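Local coordinates for nitrite oxidoreductase subunit B (Kuenenia stuttgartiensis, PDB 7B04), which probably relays electrons between the catalytic subunit and a heme-bearing subunit of nitrite oxidoreductase through one [3Fe-4S] and several [4Fe-4S] clusters, at residues Met13-Phe18 with Gly182-Cys187; Asp114-Val119 with Pro295-Glu300; Gly131-Asp136 with Lys213-Cys218. All blocks are in the same frame, centred on the assembly; numbering follows the deposited sequence.

Interaction 1. Residues Met13-Phe18 with Gly182-Cys187. With F3S (Fe3-s4 cluster), chain B; SF4 (iron/sulfur cluster), chain Z.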
loop_
_atom_site.group_PDB
_atom_site.type_symbol
_atom_site.label_atom_id
_atom_site.label_comp_id
_atom_site.label_asym_id
_atom_site.label_seq_id
_atom_site.Cartn_x
_atom_site.Cartn_y
_atom_site.Cartn_z
ATOM N N MET A 13 13.736 -12.452 -38.217
ATOM C CA MET A 13 14.394 -12.910 -37.003
ATOM C C MET A 13 14.585 -14.419 -37.028
ATOM O O MET A 13 13.890 -15.142 -37.746
ATOM C CB MET A 13 13.562 -12.511 -35.781
ATOM C CG MET A 13 14.217 -12.775 -34.449
ATOM S SD MET A 13 12.912 -13.072 -33.252
ATOM C CE MET A 13 12.093 -11.528 -33.388
ATOM N N GLU A 14 15.539 -14.896 -36.232
ATOM C CA GLU A 14 15.820 -16.325 -36.132
ATOM C C GLU A 14 15.023 -16.924 -34.978
ATOM O O GLU A 14 15.157 -16.485 -33.830
ATOM C CB GLU A 14 17.311 -16.576 -35.931
ATOM C CG GLU A 14 17.684 -18.059 -35.886
ATOM C CD GLU A 14 17.782 -18.676 -37.277
ATOM O OE1 GLU A 14 17.534 -19.894 -37.415
ATOM O OE2 GLU A 14 18.135 -17.946 -38.228
ATOM N N TYR A 15 14.222 -17.941 -35.284
ATOM C CA TYR A 15 13.396 -18.651 -34.318
ATOM C C TYR A 15 13.372 -20.134 -34.675
ATOM O O TYR A 15 13.498 -20.493 -35.857
ATOM C CB TYR A 15 11.961 -18.093 -34.277
ATOM C CG TYR A 15 11.275 -18.363 -32.971
ATOM C CD1 TYR A 15 11.819 -17.911 -31.773
ATOM C CD2 TYR A 15 10.110 -19.108 -32.920
ATOM C CE1 TYR A 15 11.208 -18.183 -30.561
ATOM C CE2 TYR A 15 9.488 -19.380 -31.710
ATOM C CZ TYR A 15 10.040 -18.915 -30.535
ATOM O OH TYR A 15 9.418 -19.189 -29.337
ATOM N N PRO A 16 13.259 -21.018 -33.667
ATOM C CA PRO A 16 13.186 -22.462 -33.970
ATOM C C PRO A 16 11.985 -22.869 -34.809
ATOM O O PRO A 16 12.090 -23.815 -35.605
ATOM C CB PRO A 16 13.128 -23.096 -32.575
ATOM C CG PRO A 16 13.824 -22.104 -31.714
ATOM C CD PRO A 16 13.389 -20.778 -32.217
ATOM N N TYR A 17 10.843 -22.194 -34.653
ATOM C CA TYR A 17 9.593 -22.642 -35.257
ATOM C C TYR A 17 9.117 -21.639 -36.301
ATOM O O TYR A 17 9.407 -20.438 -36.214
ATOM C CB TYR A 17 8.514 -22.839 -34.191
ATOM C CG TYR A 17 8.965 -23.748 -33.072
ATOM C CD1 TYR A 17 8.950 -25.130 -33.226
ATOM C CD2 TYR A 17 9.429 -23.231 -31.870
ATOM C CE1 TYR A 17 9.370 -25.968 -32.207
ATOM C CE2 TYR A 17 9.852 -24.066 -30.849
ATOM C CZ TYR A 17 9.819 -25.432 -31.023
ATOM O OH TYR A 17 10.238 -26.260 -30.007
ATOM N N PHE A 18 8.431 -22.143 -37.325
ATOM C CA PHE A 18 7.962 -21.250 -38.375
ATOM C C PHE A 18 6.905 -20.290 -37.842
ATOM O O PHE A 18 6.171 -20.591 -36.895
ATOM C CB PHE A 18 7.427 -22.019 -39.593
ATOM C CG PHE A 18 6.399 -23.072 -39.292
ATOM C CD1 PHE A 18 6.786 -24.374 -39.029
ATOM C CD2 PHE A 18 5.045 -22.776 -39.342
ATOM C CE1 PHE A 18 5.841 -25.358 -38.783
ATOM C CE2 PHE A 18 4.096 -23.760 -39.096
ATOM C CZ PHE A 18 4.496 -25.048 -38.817
ATOM N N GLY A 182 10.597 -16.818 -25.790
ATOM C CA GLY A 182 11.801 -17.584 -25.520
ATOM C C GLY A 182 11.530 -18.840 -24.723
ATOM O O GLY A 182 12.196 -19.859 -24.922
ATOM N N CYS A 183 10.554 -18.789 -23.813
ATOM C CA CYS A 183 10.220 -19.964 -23.012
ATOM C C CYS A 183 9.703 -21.103 -23.882
ATOM O O CYS A 183 10.077 -22.265 -23.684
ATOM C CB CYS A 183 9.188 -19.594 -21.945
ATOM S SG CYS A 183 7.636 -18.940 -22.603
ATOM N N LEU A 184 8.834 -20.787 -24.846
ATOM C CA LEU A 184 8.302 -21.813 -25.739
ATOM C C LEU A 184 9.409 -22.471 -26.551
ATOM O O LEU A 184 9.432 -23.699 -26.706
ATOM C CB LEU A 184 7.253 -21.194 -26.662
ATOM C CG LEU A 184 6.486 -22.069 -27.650
ATOM C CD1 LEU A 184 5.047 -21.590 -27.752
ATOM C CD2 LEU A 184 7.150 -22.054 -29.020
ATOM N N ALA A 185 10.337 -21.671 -27.079
ATOM C CA ALA A 185 11.455 -22.229 -27.831
ATOM C C ALA A 185 12.415 -22.994 -26.930
ATOM O O ALA A 185 13.105 -23.907 -27.396
ATOM C CB ALA A 185 12.196 -21.116 -28.571
ATOM N N ALA A 186 12.472 -22.639 -25.645
ATOM C CA ALA A 186 13.430 -23.269 -24.743
ATOM C C ALA A 186 13.033 -24.699 -24.404
ATOM O O ALA A 186 13.886 -25.592 -24.386
ATOM C CB ALA A 186 13.572 -22.440 -23.468
ATOM N N CYS A 187 11.754 -24.935 -24.131
ATOM C CA CYS A 187 11.308 -26.234 -23.639
ATOM C C CYS A 187 11.575 -27.336 -24.659
ATOM O O CYS A 187 10.987 -27.317 -25.752
ATOM C CB CYS A 187 9.823 -26.200 -23.292
ATOM S SG CYS A 187 9.232 -27.711 -22.488
HETATM FE FE1 F3S B . 9.713 -27.286 -20.304
HETATM FE FE3 F3S B . 8.661 -27.458 -17.808
HETATM FE FE4 F3S B . 10.078 -25.259 -18.532
HETATM S S1 F3S B . 9.652 -29.076 -18.971
HETATM S S2 F3S B . 11.621 -26.051 -19.984
HETATM S S3 F3S B . 8.055 -25.946 -19.427
HETATM S S4 F3S B . 10.131 -26.273 -16.516
HETATM FE FE1 SF4 Z . 8.599 -14.823 -21.087
HETATM FE FE2 SF4 Z . 7.381 -14.126 -23.435
HETATM FE FE3 SF4 Z . 5.866 -14.707 -21.231
HETATM FE FE4 SF4 Z . 7.226 -16.704 -22.524
HETATM S S1 SF4 Z . 5.518 -15.441 -23.360
HETATM S S2 SF4 Z . 7.119 -16.357 -20.276
HETATM S S3 SF4 Z . 9.110 -15.591 -23.171
HETATM S S4 SF4 Z . 7.325 -12.970 -21.472
#
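Tyr15 and Tyr17, two aromatic side chains on the chain leaving strand 11-14, pack with Pro16 against helix 182-186, the short helix of a ferredoxin-type dicluster fold that runs between two iron-sulfur clusters. Ala185 is the centre of the contact. Its CB lies 3.5 Å from Tyr15 OH and 3.7 Å from Pro16 CG, so one methyl group is shared by a phenol tip and a proline ring. Tyr15 CG is anti to the backbone N (chi1 -156°), and from there the ring extends to the helix. Leu184 CD2 sits at the edge of that ring, near its plane, and also lies 3.8 Å from Tyr17 CE2, where the two side chains cross obliquely. The edge of Tyr17 is turned to the helix backbone, with Ala185 CA close to the ring plane. Pro16 CD lies over one face of the Tyr15 ring and CB over one face of the Tyr17 ring, each toward the rim, and Tyr15 CE2 meets the edge of Tyr17. Further out, Phe117 and Tyr180 meet Tyr15 edge-to-face, and Pro40 of subunit A packs on Leu184. Cys183 points away from the tyrosines, its SG binding FE4 of the [4Fe-4S] cluster. Just past the helix, Cys187 SG binds FE1 of the [3Fe-4S] cluster at 2.3 Å.

Interaction 2. Residues Asp114-Val119 with Pro295-Glu300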
loop_
_atom_site.group_PDB
_atom_site.type_symbol
_atom_site.label_atom_id
_atom_site.label_comp_id
_atom_site.label_asym_id
_atom_site.label_seq_id
_atom_site.Cartn_x
_atom_site.Cartn_y
_atom_site.Cartn_z
ATOM N N ASP A 114 21.513 -8.147 -32.428
ATOM C CA ASP A 114 21.167 -9.555 -32.307
ATOM C C ASP A 114 20.194 -9.784 -31.158
ATOM O O ASP A 114 20.357 -9.232 -30.066
ATOM C CB ASP A 114 22.423 -10.401 -32.092
ATOM C CG ASP A 114 23.401 -10.300 -33.242
ATOM O OD1 ASP A 114 22.977 -9.931 -34.357
ATOM O OD2 ASP A 114 24.596 -10.589 -33.028
ATOM N N THR A 115 19.172 -10.593 -31.423
ATOM C CA THR A 115 18.229 -11.009 -30.402
ATOM C C THR A 115 18.853 -12.095 -29.529
ATOM O O THR A 115 19.930 -12.624 -29.822
ATOM C CB THR A 115 16.935 -11.518 -31.035
ATOM O OG1 THR A 115 17.163 -12.805 -31.625
ATOM C CG2 THR A 115 16.460 -10.558 -32.110
ATOM N N ILE A 116 18.168 -12.419 -28.429
ATOM C CA ILE A 116 18.650 -13.472 -27.539
ATOM C C ILE A 116 18.786 -14.794 -28.285
ATOM O O ILE A 116 19.640 -15.623 -27.947
ATOM C CB ILE A 116 17.725 -13.607 -26.313
ATOM C CG1 ILE A 116 16.308 -13.995 -26.741
ATOM C CG2 ILE A 116 17.708 -12.313 -25.516
ATOM C CD1 ILE A 116 15.461 -14.542 -25.614
ATOM N N PHE A 117 17.956 -15.012 -29.307
ATOM C CA PHE A 117 18.087 -16.210 -30.127
ATOM C C PHE A 117 19.309 -16.124 -31.033
ATOM O O PHE A 117 20.062 -17.097 -31.166
ATOM C CB PHE A 117 16.815 -16.423 -30.948
ATOM C CG PHE A 117 15.550 -16.309 -30.147
ATOM C CD1 PHE A 117 15.123 -17.358 -29.349
ATOM C CD2 PHE A 117 14.791 -15.151 -30.187
ATOM C CE1 PHE A 117 13.959 -17.255 -28.608
ATOM C CE2 PHE A 117 13.628 -15.042 -29.450
ATOM C CZ PHE A 117 13.212 -16.095 -28.658
ATOM N N GLU A 118 19.520 -14.967 -31.665
ATOM C CA GLU A 118 20.622 -14.820 -32.609
ATOM C C GLU A 118 21.972 -14.711 -31.912
ATOM O O GLU A 118 22.989 -15.126 -32.480
ATOM C CB GLU A 118 20.383 -13.600 -33.500
ATOM C CG GLU A 118 19.072 -13.660 -34.271
ATOM C CD GLU A 118 18.697 -12.333 -34.900
ATOM O OE1 GLU A 118 19.382 -11.325 -34.623
ATOM O OE2 GLU A 118 17.715 -12.299 -35.671
ATOM N N VAL A 119 22.014 -14.156 -30.697
ATOM C CA VAL A 119 23.251 -14.185 -29.919
ATOM C C VAL A 119 23.645 -15.626 -29.625
ATOM O O VAL A 119 24.818 -16.004 -29.731
ATOM C CB VAL A 119 23.101 -13.363 -28.625
ATOM C CG1 VAL A 119 24.249 -13.654 -27.670
ATOM C CG2 VAL A 119 23.047 -11.880 -28.940
ATOM N N PRO A 295 12.064 -4.485 -26.850
ATOM C CA PRO A 295 12.002 -5.256 -28.096
ATOM C C PRO A 295 13.352 -5.773 -28.531
ATOM O O PRO A 295 13.411 -6.616 -29.433
ATOM C CB PRO A 295 11.432 -4.253 -29.107
ATOM C CG PRO A 295 11.842 -2.921 -28.573
ATOM C CD PRO A 295 11.825 -3.046 -27.071
ATOM N N GLN A 296 14.439 -5.293 -27.920
ATOM C CA GLN A 296 15.779 -5.810 -28.199
ATOM C C GLN A 296 15.850 -7.317 -28.047
ATOM O O GLN A 296 16.546 -7.988 -28.822
ATOM C CB GLN A 296 16.783 -5.174 -27.243
ATOM C CG GLN A 296 16.905 -3.669 -27.305
ATOM C CD GLN A 296 16.091 -2.977 -26.230
ATOM O OE1 GLN A 296 15.969 -3.480 -25.122
ATOM N NE2 GLN A 296 15.521 -1.817 -26.560
ATOM N N PHE A 297 15.125 -7.861 -27.068
ATOM C CA PHE A 297 15.174 -9.292 -26.792
ATOM C C PHE A 297 14.690 -10.132 -27.971
ATOM O O PHE A 297 15.187 -11.248 -28.180
ATOM C CB PHE A 297 14.372 -9.588 -25.529
ATOM C CG PHE A 297 14.941 -8.937 -24.290
ATOM C CD1 PHE A 297 16.280 -8.583 -24.230
ATOM C CD2 PHE A 297 14.138 -8.674 -23.195
ATOM C CE1 PHE A 297 16.806 -7.988 -23.101
ATOM C CE2 PHE A 297 14.657 -8.081 -22.058
ATOM C CZ PHE A 297 15.997 -7.735 -22.014
ATOM N N GLY A 298 13.733 -9.629 -28.743
ATOM C CA GLY A 298 13.283 -10.332 -29.923
ATOM C C GLY A 298 12.124 -11.281 -29.716
ATOM O O GLY A 298 11.941 -12.196 -30.523
ATOM N N THR A 299 11.359 -11.133 -28.643
ATOM C CA THR A 299 10.234 -12.030 -28.425
ATOM C C THR A 299 8.918 -11.488 -28.972
ATOM O O THR A 299 7.953 -12.252 -29.071
ATOM C CB THR A 299 10.078 -12.335 -26.934
ATOM O OG1 THR A 299 9.540 -11.191 -26.261
ATOM C CG2 THR A 299 11.418 -12.703 -26.319
ATOM N N GLU A 300 8.875 -10.214 -29.375
ATOM C CA GLU A 300 7.644 -9.501 -29.700
ATOM C C GLU A 300 6.686 -9.516 -28.513
ATOM O O GLU A 300 5.672 -10.229 -28.542
ATOM C CB GLU A 300 6.962 -10.084 -30.942
ATOM C CG GLU A 300 6.155 -9.055 -31.728
ATOM C CD GLU A 300 5.759 -9.527 -33.112
ATOM O OE1 GLU A 300 6.617 -9.492 -34.018
ATOM O OE2 GLU A 300 4.584 -9.911 -33.299
#
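The N-terminus of helix 116-123 meets the loop 295-300, which opens with a 3-10 turn, Ile116 N giving a hydrogen bond of 3.2 Å to Phe297 O. The bond is fairly straight, 164° at the hydrogen, with the donor tilted 33° from the carbonyl plane. Ile116 also lays its side chain beside this oxygen, CG1 coming within 3.3 Å of Phe297 O, while CG2 reaches Phe297 CD1. Thr115 CB approaches the same carbonyl, and its CG2 rests on Gly298 CA at 3.9 Å; the positive phi of Gly298 suits a residue without a side chain. Thr115 and Glu118 form a capping box: OG1, set between the backbone N and the carbonyl carbon (chi1 73°), accepts from Glu118 N at 3.2 Å and weakly from Phe117 N, and Thr115 N donates to Glu118 OE1 from above the carboxylate plane. An alanine at Thr115, keeping CB but not OG1 or CG2, would probably leave Glu118 N without its capping acceptor and thin the packing on Gly298 CA. Ile116 CG1 lies over the centre of one face of the Phe117 ring, whose edge turns to Gly298 O, in plane and 3.5 Å from CE2. Within the same loop, Thr299 touches Cys178, a ligand of the nearby [4Fe-4S] cluster.

Interaction 3. Residues Gly131-Asp136 with Lys213-Cys218. With F3S (Fe3-s4 cluster), chain B; SF4 (iron/sulfur cluster), chain Z.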
loop_
_atom_site.group_PDB
_atom_site.type_symbol
_atom_site.label_atom_id
_atom_site.label_comp_id
_atom_site.label_asym_id
_atom_site.label_seq_id
_atom_site.Cartn_x
_atom_site.Cartn_y
_atom_site.Cartn_z
ATOM N N GLY A 131 20.607 -16.731 -21.629
ATOM C CA GLY A 131 19.832 -16.480 -20.435
ATOM C C GLY A 131 20.558 -16.964 -19.198
ATOM O O GLY A 131 21.740 -17.317 -19.238
ATOM N N TYR A 132 19.816 -16.968 -18.095
ATOM C CA TYR A 132 20.324 -17.416 -16.808
ATOM C C TYR A 132 19.138 -17.815 -15.946
ATOM O O TYR A 132 18.008 -17.373 -16.170
ATOM C CB TYR A 132 21.157 -16.329 -16.117
ATOM C CG TYR A 132 20.339 -15.174 -15.576
ATOM C CD1 TYR A 132 19.971 -14.114 -16.394
ATOM C CD2 TYR A 132 19.938 -15.143 -14.245
ATOM C CE1 TYR A 132 19.226 -13.058 -15.904
ATOM C CE2 TYR A 132 19.190 -14.093 -13.748
ATOM C CZ TYR A 132 18.837 -13.053 -14.581
ATOM O OH TYR A 132 18.094 -12.005 -14.089
ATOM N N ILE A 133 19.410 -18.656 -14.953
ATOM C CA ILE A 133 18.411 -19.048 -13.965
ATOM C C ILE A 133 18.614 -18.164 -12.737
ATOM O O ILE A 133 19.669 -18.259 -12.089
ATOM C CB ILE A 133 18.521 -20.534 -13.600
ATOM C CG1 ILE A 133 18.158 -21.406 -14.802
ATOM C CG2 ILE A 133 17.618 -20.858 -12.420
ATOM C CD1 ILE A 133 18.432 -22.878 -14.589
ATOM N N PRO A 134 17.665 -17.296 -12.394
ATOM C CA PRO A 134 17.811 -16.496 -11.174
ATOM C C PRO A 134 17.834 -17.388 -9.943
ATOM O O PRO A 134 16.971 -18.249 -9.762
ATOM C CB PRO A 134 16.577 -15.585 -11.194
ATOM C CG PRO A 134 16.131 -15.570 -12.621
ATOM C CD PRO A 134 16.459 -16.931 -13.154
ATOM N N GLU A 135 18.840 -17.179 -9.100
ATOM C CA GLU A 135 18.959 -17.965 -7.885
ATOM C C GLU A 135 17.827 -17.594 -6.931
ATOM O O GLU A 135 17.222 -16.523 -7.035
ATOM C CB GLU A 135 20.327 -17.723 -7.241
ATOM C CG GLU A 135 20.641 -18.565 -6.014
ATOM C CD GLU A 135 22.099 -18.471 -5.603
ATOM O OE1 GLU A 135 22.917 -17.994 -6.418
ATOM O OE2 GLU A 135 22.425 -18.866 -4.464
ATOM N N ASP A 136 17.527 -18.508 -6.001
ATOM C CA ASP A 136 16.418 -18.282 -5.076
ATOM C C ASP A 136 16.589 -16.981 -4.303
ATOM O O ASP A 136 15.596 -16.346 -3.929
ATOM C CB ASP A 136 16.278 -19.467 -4.115
ATOM C CG ASP A 136 17.537 -19.723 -3.302
ATOM O OD1 ASP A 136 18.562 -19.051 -3.543
ATOM O OD2 ASP A 136 17.501 -20.604 -2.416
ATOM N N LYS A 213 14.251 -24.694 -18.249
ATOM C CA LYS A 213 14.789 -24.006 -19.422
ATOM C C LYS A 213 13.977 -22.764 -19.753
ATOM O O LYS A 213 14.539 -21.741 -20.160
ATOM C CB LYS A 213 14.843 -24.947 -20.627
ATOM C CG LYS A 213 15.678 -26.204 -20.422
ATOM C CD LYS A 213 17.123 -25.873 -20.075
ATOM C CE LYS A 213 17.905 -25.422 -21.298
ATOM N NZ LYS A 213 19.340 -25.181 -20.977
ATOM N N CYS A 214 12.652 -22.843 -19.609
ATOM C CA CYS A 214 11.823 -21.650 -19.727
ATOM C C CYS A 214 12.249 -20.593 -18.718
ATOM O O CYS A 214 12.344 -19.406 -19.050
ATOM C CB CYS A 214 10.353 -22.016 -19.536
ATOM S SG CYS A 214 10.037 -23.034 -18.080
ATOM N N VAL A 215 12.508 -21.009 -17.475
ATOM C CA VAL A 215 13.026 -20.093 -16.464
ATOM C C VAL A 215 14.385 -19.554 -16.881
ATOM O O VAL A 215 14.713 -18.392 -16.611
ATOM C CB VAL A 215 13.094 -20.804 -15.098
ATOM C CG1 VAL A 215 13.598 -19.858 -14.021
ATOM C CG2 VAL A 215 11.733 -21.372 -14.727
ATOM N N GLU A 216 15.189 -20.379 -17.551
ATOM C CA GLU A 216 16.540 -19.975 -17.928
ATOM C C GLU A 216 16.519 -18.937 -19.043
ATOM O O GLU A 216 17.162 -17.886 -18.937
ATOM C CB GLU A 216 17.351 -21.203 -18.349
ATOM C CG GLU A 216 18.565 -20.888 -19.209
ATOM C CD GLU A 216 19.701 -21.870 -18.997
ATOM O OE1 GLU A 216 20.797 -21.435 -18.584
ATOM O OE2 GLU A 216 19.498 -23.077 -19.244
ATOM N N GLN A 217 15.788 -19.215 -20.122
ATOM C CA GLN A 217 15.930 -18.463 -21.362
ATOM C C GLN A 217 14.854 -17.406 -21.575
ATOM O O GLN A 217 14.946 -16.648 -22.547
ATOM C CB GLN A 217 15.941 -19.426 -22.556
ATOM C CG GLN A 217 17.265 -20.149 -22.725
ATOM C CD GLN A 217 17.123 -21.487 -23.422
ATOM O OE1 GLN A 217 17.621 -22.506 -22.945
ATOM N NE2 GLN A 217 16.436 -21.490 -24.558
ATOM N N CYS A 218 13.846 -17.332 -20.718
ATOM C CA CYS A 218 12.894 -16.226 -20.802
ATOM C C CYS A 218 13.557 -14.936 -20.339
ATOM O O CYS A 218 13.948 -14.837 -19.169
ATOM C CB CYS A 218 11.650 -16.495 -19.967
ATOM S SG CYS A 218 10.517 -15.081 -19.900
HETATM FE FE1 F3S B . 9.713 -27.286 -20.304
HETATM FE FE3 F3S B . 8.661 -27.458 -17.808
HETATM FE FE4 F3S B . 10.078 -25.259 -18.532
HETATM S S1 F3S B . 9.652 -29.076 -18.971
HETATM S S2 F3S B . 11.621 -26.051 -19.984
HETATM S S3 F3S B . 8.055 -25.946 -19.427
HETATM S S4 F3S B . 10.131 -26.273 -16.516
HETATM FE FE1 SF4 Z . 8.599 -14.823 -21.087
HETATM FE FE2 SF4 Z . 7.381 -14.126 -23.435
HETATM FE FE3 SF4 Z . 5.866 -14.707 -21.231
HETATM FE FE4 SF4 Z . 7.226 -16.704 -22.524
HETATM S S1 SF4 Z . 5.518 -15.441 -23.360
HETATM S S2 SF4 Z . 7.119 -16.357 -20.276
HETATM S S3 SF4 Z . 9.110 -15.591 -23.171
HETATM S S4 SF4 Z . 7.325 -12.970 -21.472
HETATM O O HOH W 1 22.716 -19.959 -18.262
#
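Ile133 lies across the aliphatic base of Glu216, its CG1 3.6 Å from Glu216 CB. CG1 is anti to the carbonyl carbon (chi1 -67°), which directs it onto the helix, while CG2 approaches Val215 CG1 at 4.4 Å. Pro134 CD reaches the same Val215 methyl, so residues 131-134, in extended conformation, pack along one flank of helix 213-217. Near the end of this helix, Tyr132 N gives a weak, bent hydrogen bond of 2.9 Å to Glu216 O (124° at the hydrogen). The same oxygen receives a CA-H contact from Gly131, whose CA comes within 3.4 Å of Glu216 O. A water lies between Gly131 O and Glu216 OE1, though its short distance to OE1 makes the bridge doubtful. Within the helix, Lys213 NZ meets Glu216 OE2 nearly along its C-O axis at 2.7 Å in a salt bridge; the lysine chain is bent at chi2 and chi3 and has further partners in Gln127 and in Gln304 of subunit C. The helix carries two cluster ligands, Cys214 for the [3Fe-4S] cluster and Cys218 for a [4Fe-4S] cluster. It lies between segment 131-136 and helix 182-186, with Val215 and Cys214 also touching Ser232 of strand 231-233.

In the fold
Interactions 1 and 3 bring loop segments against two helices, 182-186 and 213-217, that pack on each other through Cys183 with Cys214 and Ala186 with Gln217, and that supply ligands to the same [3Fe-4S] and [4Fe-4S] clusters. Interaction 2 supplies no cluster ligand but continues interaction 1 through Tyr15 on Phe117, and its Ile116 touches the backbone of Gln217. Interactions 1 and 2 are buried, whereas 3 is only partly so. Their chemistry follows: 1 is mainly apolar and aromatic, 2 joins a capped helix start to a loop by a backbone bond, and 3 has a weak backbone bond and a doubtful water beside a Lys213-Glu216 salt bridge within the helix. Subunit A borders 1, subunit C borders 3.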